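Local coordinates for protein fatty acid amide hydrolase (PDB 6KVR) that probably hydrolyses fatty acid amides and other monocarboxylic acid amides to the carboxylate and ammonium, as an enzyme of the amidase signature family, at residues I22-Y34 with K166-N178. Residues are numbered along the deposited sequence; the frame is centred on the assembly and turned at random.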
loop_
_atom_site.group_PDB
_atom_site.type_symbol
_atom_site.label_atom_id
_atom_site.label_comp_id
_atom_site.label_asym_id
_atom_site.label_seq_id
_atom_site.Cartn_x
_atom_site.Cartn_y
_atom_site.Cartn_z
ATOM N N ILE A 22 -15.454 29.404 26.555
ATOM C CA ILE A 22 -15.779 27.981 26.663
ATOM C C ILE A 22 -14.556 27.176 27.084
ATOM O O ILE A 22 -14.647 26.290 27.945
ATOM C CB ILE A 22 -16.372 27.461 25.342
ATOM C CG1 ILE A 22 -17.705 28.154 25.052
ATOM C CG2 ILE A 22 -16.557 25.943 25.404
ATOM C CD1 ILE A 22 -18.339 27.752 23.721
ATOM N N TYR A 23 -13.388 27.475 26.501
ATOM C CA TYR A 23 -12.174 26.765 26.898
ATOM C C TYR A 23 -11.879 26.974 28.379
ATOM O O TYR A 23 -11.616 26.012 29.111
ATOM C CB TYR A 23 -10.983 27.210 26.038
ATOM C CG TYR A 23 -9.641 26.626 26.470
ATOM C CD1 TYR A 23 -9.275 25.329 26.118
ATOM C CD2 TYR A 23 -8.739 27.376 27.238
ATOM C CE1 TYR A 23 -8.037 24.790 26.509
ATOM C CE2 TYR A 23 -7.504 26.845 27.631
ATOM C CZ TYR A 23 -7.165 25.547 27.264
ATOM O OH TYR A 23 -5.948 25.001 27.652
ATOM N N THR A 24 -11.931 28.224 28.850
ATOM C CA THR A 24 -11.558 28.474 30.246
ATOM C C THR A 24 -12.509 27.779 31.220
ATOM O O THR A 24 -12.068 27.237 32.237
ATOM C CB THR A 24 -11.494 29.975 30.539
ATOM O OG1 THR A 24 -10.683 30.628 29.560
ATOM C CG2 THR A 24 -10.866 30.214 31.904
ATOM N N LYS A 25 -13.810 27.751 30.918
ATOM C CA LYS A 25 -14.758 27.136 31.850
ATOM C C LYS A 25 -14.748 25.607 31.785
ATOM O O LYS A 25 -14.655 24.943 32.824
ATOM C CB LYS A 25 -16.178 27.652 31.603
ATOM C CG LYS A 25 -16.946 27.863 32.899
ATOM C CD LYS A 25 -18.332 28.471 32.701
ATOM C CE LYS A 25 -18.566 29.614 33.702
ATOM N NZ LYS A 25 -18.395 29.218 35.141
ATOM N N GLU A 26 -14.872 25.031 30.583
ATOM C CA GLU A 26 -15.100 23.594 30.450
ATOM C C GLU A 26 -13.828 22.764 30.348
ATOM O O GLU A 26 -13.866 21.576 30.688
ATOM C CB GLU A 26 -15.960 23.271 29.215
ATOM C CG GLU A 26 -17.042 24.271 28.912
ATOM C CD GLU A 26 -18.207 24.150 29.881
ATOM O OE1 GLU A 26 -18.210 23.191 30.693
ATOM O OE2 GLU A 26 -19.112 25.020 29.845
ATOM N N TRP A 27 -12.713 23.329 29.882
ATOM C CA TRP A 27 -11.550 22.489 29.594
ATOM C C TRP A 27 -10.296 22.849 30.379
ATOM O O TRP A 27 -9.573 21.945 30.815
ATOM C CB TRP A 27 -11.266 22.523 28.095
ATOM C CG TRP A 27 -12.422 21.954 27.325
ATOM C CD1 TRP A 27 -13.434 22.651 26.738
ATOM C CD2 TRP A 27 -12.697 20.567 27.087
ATOM N NE1 TRP A 27 -14.316 21.788 26.134
ATOM C CE2 TRP A 27 -13.892 20.503 26.338
ATOM C CE3 TRP A 27 -12.048 19.375 27.428
ATOM C CZ2 TRP A 27 -14.454 19.300 25.921
ATOM C CZ3 TRP A 27 -12.610 18.172 27.016
ATOM C CH2 TRP A 27 -13.800 18.146 26.262
ATOM N N LEU A 28 -10.029 24.135 30.599
ATOM C CA LEU A 28 -8.829 24.541 31.327
ATOM C C LEU A 28 -8.641 23.862 32.681
ATOM O O LEU A 28 -7.488 23.528 33.006
ATOM C CB LEU A 28 -8.824 26.063 31.498
ATOM C CG LEU A 28 -7.615 26.666 32.222
ATOM C CD1 LEU A 28 -6.283 26.174 31.633
ATOM C CD2 LEU A 28 -7.698 28.185 32.173
ATOM N N PRO A 29 -9.675 23.635 33.510
ATOM C CA PRO A 29 -9.436 22.871 34.754
ATOM C C PRO A 29 -8.870 21.473 34.520
ATOM O O PRO A 29 -7.978 21.048 35.265
ATOM C CB PRO A 29 -10.821 22.829 35.414
ATOM C CG PRO A 29 -11.527 24.049 34.880
ATOM C CD PRO A 29 -11.049 24.182 33.462
ATOM N N LYS A 30 -9.345 20.748 33.502
ATOM C CA LYS A 30 -8.796 19.418 33.241
ATOM C C LYS A 30 -7.333 19.487 32.828
ATOM O O LYS A 30 -6.554 18.581 33.149
ATOM C CB LYS A 30 -9.610 18.713 32.158
ATOM C CG LYS A 30 -11.106 18.934 32.274
ATOM C CD LYS A 30 -11.848 17.952 31.400
ATOM C CE LYS A 30 -13.333 18.189 31.462
ATOM N NZ LYS A 30 -13.939 17.078 32.227
ATOM N N VAL A 31 -6.943 20.549 32.118
ATOM C CA VAL A 31 -5.547 20.712 31.716
ATOM C C VAL A 31 -4.665 20.961 32.932
ATOM O O VAL A 31 -3.595 20.354 33.078
ATOM C CB VAL A 31 -5.412 21.845 30.682
ATOM C CG1 VAL A 31 -3.936 22.098 30.342
ATOM C CG2 VAL A 31 -6.190 21.520 29.436
ATOM N N GLU A 32 -5.112 21.839 33.837
ATOM C CA GLU A 32 -4.330 22.136 35.040
ATOM C C GLU A 32 -4.107 20.891 35.898
ATOM O O GLU A 32 -2.995 20.657 36.387
ATOM C CB GLU A 32 -5.021 23.244 35.839
ATOM C CG GLU A 32 -5.163 24.550 35.051
ATOM C CD GLU A 32 -6.044 25.585 35.750
ATOM O OE1 GLU A 32 -5.917 26.794 35.441
ATOM O OE2 GLU A 32 -6.887 25.182 36.591
ATOM N N LYS A 33 -5.147 20.078 36.094
ATOM C CA LYS A 33 -4.964 18.794 36.764
ATOM C C LYS A 33 -3.912 17.943 36.053
ATOM O O LYS A 33 -3.053 17.332 36.702
ATOM C CB LYS A 33 -6.312 18.073 36.834
ATOM C CG LYS A 33 -6.273 16.626 37.310
ATOM C CD LYS A 33 -5.995 16.511 38.801
ATOM C CE LYS A 33 -6.320 15.097 39.277
ATOM N NZ LYS A 33 -6.409 14.127 38.118
ATOM N N TYR A 34 -3.949 17.911 34.712
ATOM C CA TYR A 34 -2.960 17.145 33.955
ATOM C C TYR A 34 -1.550 17.676 34.196
ATOM O O TYR A 34 -0.590 16.898 34.296
ATOM C CB TYR A 34 -3.305 17.188 32.462
ATOM C CG TYR A 34 -2.496 16.279 31.540
ATOM C CD1 TYR A 34 -1.274 16.687 31.016
ATOM C CD2 TYR A 34 -2.987 15.046 31.142
ATOM C CE1 TYR A 34 -0.556 15.880 30.144
ATOM C CE2 TYR A 34 -2.274 14.223 30.278
ATOM C CZ TYR A 34 -1.061 14.643 29.774
ATOM O OH TYR A 34 -0.360 13.819 28.904
ATOM N N LYS A 166 -4.579 4.888 30.027
ATOM C CA LYS A 166 -4.041 6.220 30.255
ATOM C C LYS A 166 -4.586 7.184 29.217
ATOM O O LYS A 166 -4.896 6.793 28.089
ATOM C CB LYS A 166 -2.524 6.217 30.227
ATOM C CG LYS A 166 -1.945 5.818 31.551
ATOM C CD LYS A 166 -0.449 5.658 31.488
ATOM C CE LYS A 166 0.113 5.371 32.880
ATOM N NZ LYS A 166 1.155 4.370 32.649
ATOM N N ILE A 167 -4.738 8.446 29.635
ATOM C CA ILE A 167 -5.168 9.485 28.714
ATOM C C ILE A 167 -4.303 9.436 27.475
ATOM O O ILE A 167 -3.071 9.350 27.563
ATOM C CB ILE A 167 -5.078 10.872 29.370
ATOM C CG1 ILE A 167 -6.103 11.031 30.486
ATOM C CG2 ILE A 167 -5.266 11.964 28.312
ATOM C CD1 ILE A 167 -5.765 12.231 31.413
ATOM N N THR A 168 -4.950 9.492 26.311
ATOM C CA THR A 168 -4.273 9.594 25.027
ATOM C C THR A 168 -4.969 10.695 24.241
ATOM O O THR A 168 -6.081 10.501 23.739
ATOM C CB THR A 168 -4.304 8.264 24.282
ATOM O OG1 THR A 168 -3.734 7.262 25.122
ATOM C CG2 THR A 168 -3.505 8.351 22.971
ATOM N N HIS A 169 -4.327 11.849 24.144
ATOM C CA HIS A 169 -4.982 13.014 23.590
ATOM C C HIS A 169 -4.358 13.519 22.304
ATOM O O HIS A 169 -4.997 14.316 21.606
ATOM C CB HIS A 169 -5.009 14.148 24.636
ATOM C CG HIS A 169 -3.663 14.483 25.195
ATOM N ND1 HIS A 169 -2.644 14.991 24.418
ATOM C CD2 HIS A 169 -3.166 14.381 26.451
ATOM C CE1 HIS A 169 -1.574 15.186 25.172
ATOM N NE2 HIS A 169 -1.869 14.833 26.411
ATOM N N GLY A 170 -3.146 13.084 21.966
ATOM C CA GLY A 170 -2.533 13.486 20.706
ATOM C C GLY A 170 -2.349 14.981 20.543
ATOM O O GLY A 170 -2.340 15.477 19.404
ATOM N N GLY A 171 -2.215 15.716 21.658
ATOM C CA GLY A 171 -2.116 17.159 21.632
ATOM C C GLY A 171 -3.433 17.916 21.572
ATOM O O GLY A 171 -3.412 19.156 21.583
ATOM N N TYR A 172 -4.575 17.227 21.514
ATOM C CA TYR A 172 -5.884 17.873 21.425
ATOM C C TYR A 172 -6.510 17.909 22.812
ATOM O O TYR A 172 -6.674 16.860 23.448
ATOM C CB TYR A 172 -6.810 17.139 20.453
ATOM C CG TYR A 172 -6.313 17.079 19.022
ATOM C CD1 TYR A 172 -6.452 18.171 18.168
ATOM C CD2 TYR A 172 -5.711 15.931 18.523
ATOM C CE1 TYR A 172 -6.010 18.120 16.850
ATOM C CE2 TYR A 172 -5.254 15.873 17.219
ATOM C CZ TYR A 172 -5.405 16.972 16.389
ATOM O OH TYR A 172 -4.964 16.910 15.090
ATOM N N VAL A 173 -6.845 19.107 23.295
ATOM C CA VAL A 173 -7.415 19.193 24.640
ATOM C C VAL A 173 -8.755 18.470 24.688
ATOM O O VAL A 173 -9.074 17.787 25.670
ATOM C CB VAL A 173 -7.529 20.661 25.093
ATOM C CG1 VAL A 173 -8.475 20.781 26.294
ATOM C CG2 VAL A 173 -6.134 21.186 25.443
ATOM N N SER A 174 -9.538 18.565 23.601
ATOM C CA SER A 174 -10.801 17.846 23.527
ATOM C C SER A 174 -10.649 16.356 23.807
ATOM O O SER A 174 -11.608 15.725 24.252
ATOM C CB SER A 174 -11.441 18.062 22.154
ATOM O OG SER A 174 -10.726 17.344 21.159
ATOM N N LYS A 175 -9.463 15.784 23.599
ATOM C CA LYS A 175 -9.244 14.359 23.811
ATOM C C LYS A 175 -8.631 14.044 25.172
ATOM O O LYS A 175 -8.236 12.896 25.415
ATOM C CB LYS A 175 -8.357 13.789 22.699
ATOM C CG LYS A 175 -9.012 13.795 21.335
ATOM C CD LYS A 175 -9.882 12.554 21.216
ATOM C CE LYS A 175 -10.958 12.661 20.170
ATOM N NZ LYS A 175 -11.426 11.284 19.876
ATOM N N ILE A 176 -8.544 15.023 26.074
ATOM C CA ILE A 176 -7.978 14.744 27.390
ATOM C C ILE A 176 -8.838 13.772 28.186
ATOM O O ILE A 176 -8.379 13.243 29.205
ATOM C CB ILE A 176 -7.754 16.060 28.169
ATOM C CG1 ILE A 176 -6.819 15.834 29.366
ATOM C CG2 ILE A 176 -9.079 16.663 28.603
ATOM C CD1 ILE A 176 -6.571 17.091 30.181
ATOM N N VAL A 177 -10.059 13.496 27.721
ATOM C CA VAL A 177 -10.947 12.523 28.346
ATOM C C VAL A 177 -10.942 11.186 27.609
ATOM O O VAL A 177 -11.776 10.326 27.887
ATOM C CB VAL A 177 -12.373 13.083 28.443
ATOM C CG1 VAL A 177 -12.392 14.339 29.316
ATOM C CG2 VAL A 177 -12.898 13.400 27.048
ATOM N N ASN A 178 -10.015 10.988 26.679
ATOM C CA ASN A 178 -9.956 9.763 25.892
ATOM C C ASN A 178 -8.974 8.796 26.548
ATOM O O ASN A 178 -7.764 9.041 26.548
ATOM C CB ASN A 178 -9.549 10.081 24.457
ATOM C CG ASN A 178 -9.398 8.833 23.607
ATOM O OD1 ASN A 178 -10.349 8.075 23.448
ATOM N ND2 ASN A 178 -8.194 8.603 23.078
#
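One side of helix 20-40 lies over the loop 166-178, with the CA atoms of W27 and V173 7.2 Å apart and a helix turn on, those of K30 and I176 at 7.5 Å. W27 lies along the 3-10 segment 173-175: its CB meets V173 CG1 at 3.8 Å, while CA of S174 sits over a face of the six-membered ring as a CH-pi contact, 4.3 Å from the centroid. I176 CG2 touches the edge of the same ring. The other methyl of I176, CD1, is carried toward the helix by a fully extended chain (CG1 anti to the backbone N, chi1 -164°) and meets CB of both K30 and Y34 at 4.0 Å. V173 CG1 also packs against V31 CG2 and Y23 CE1. The loop belongs to the amidase fold and connects strand 155-158, which ends at the predicted catalytic K158, to helix 185-192; the N-terminal helix lies across its outer side. At the far end of the contact Y34 meets H169. H169 turns its ring edge to the Y34 face in an offset edge-to-face pair, planes at 67°, and gives a weak, bent hydrogen bond from NE2 to Y34 OH (3.1 Å, 146°). The other ring nitrogen, ND1, accepts G171 N in the ring plane at 2.9 Å, within the type I' turn 169-172, which, with the weak bond at NE2, helps set how the imidazole is turned. E159 receives the backbone N-H groups of H169 and G170, and I167 CD1 lies in plane at the Y34 ring edge, beside CD2.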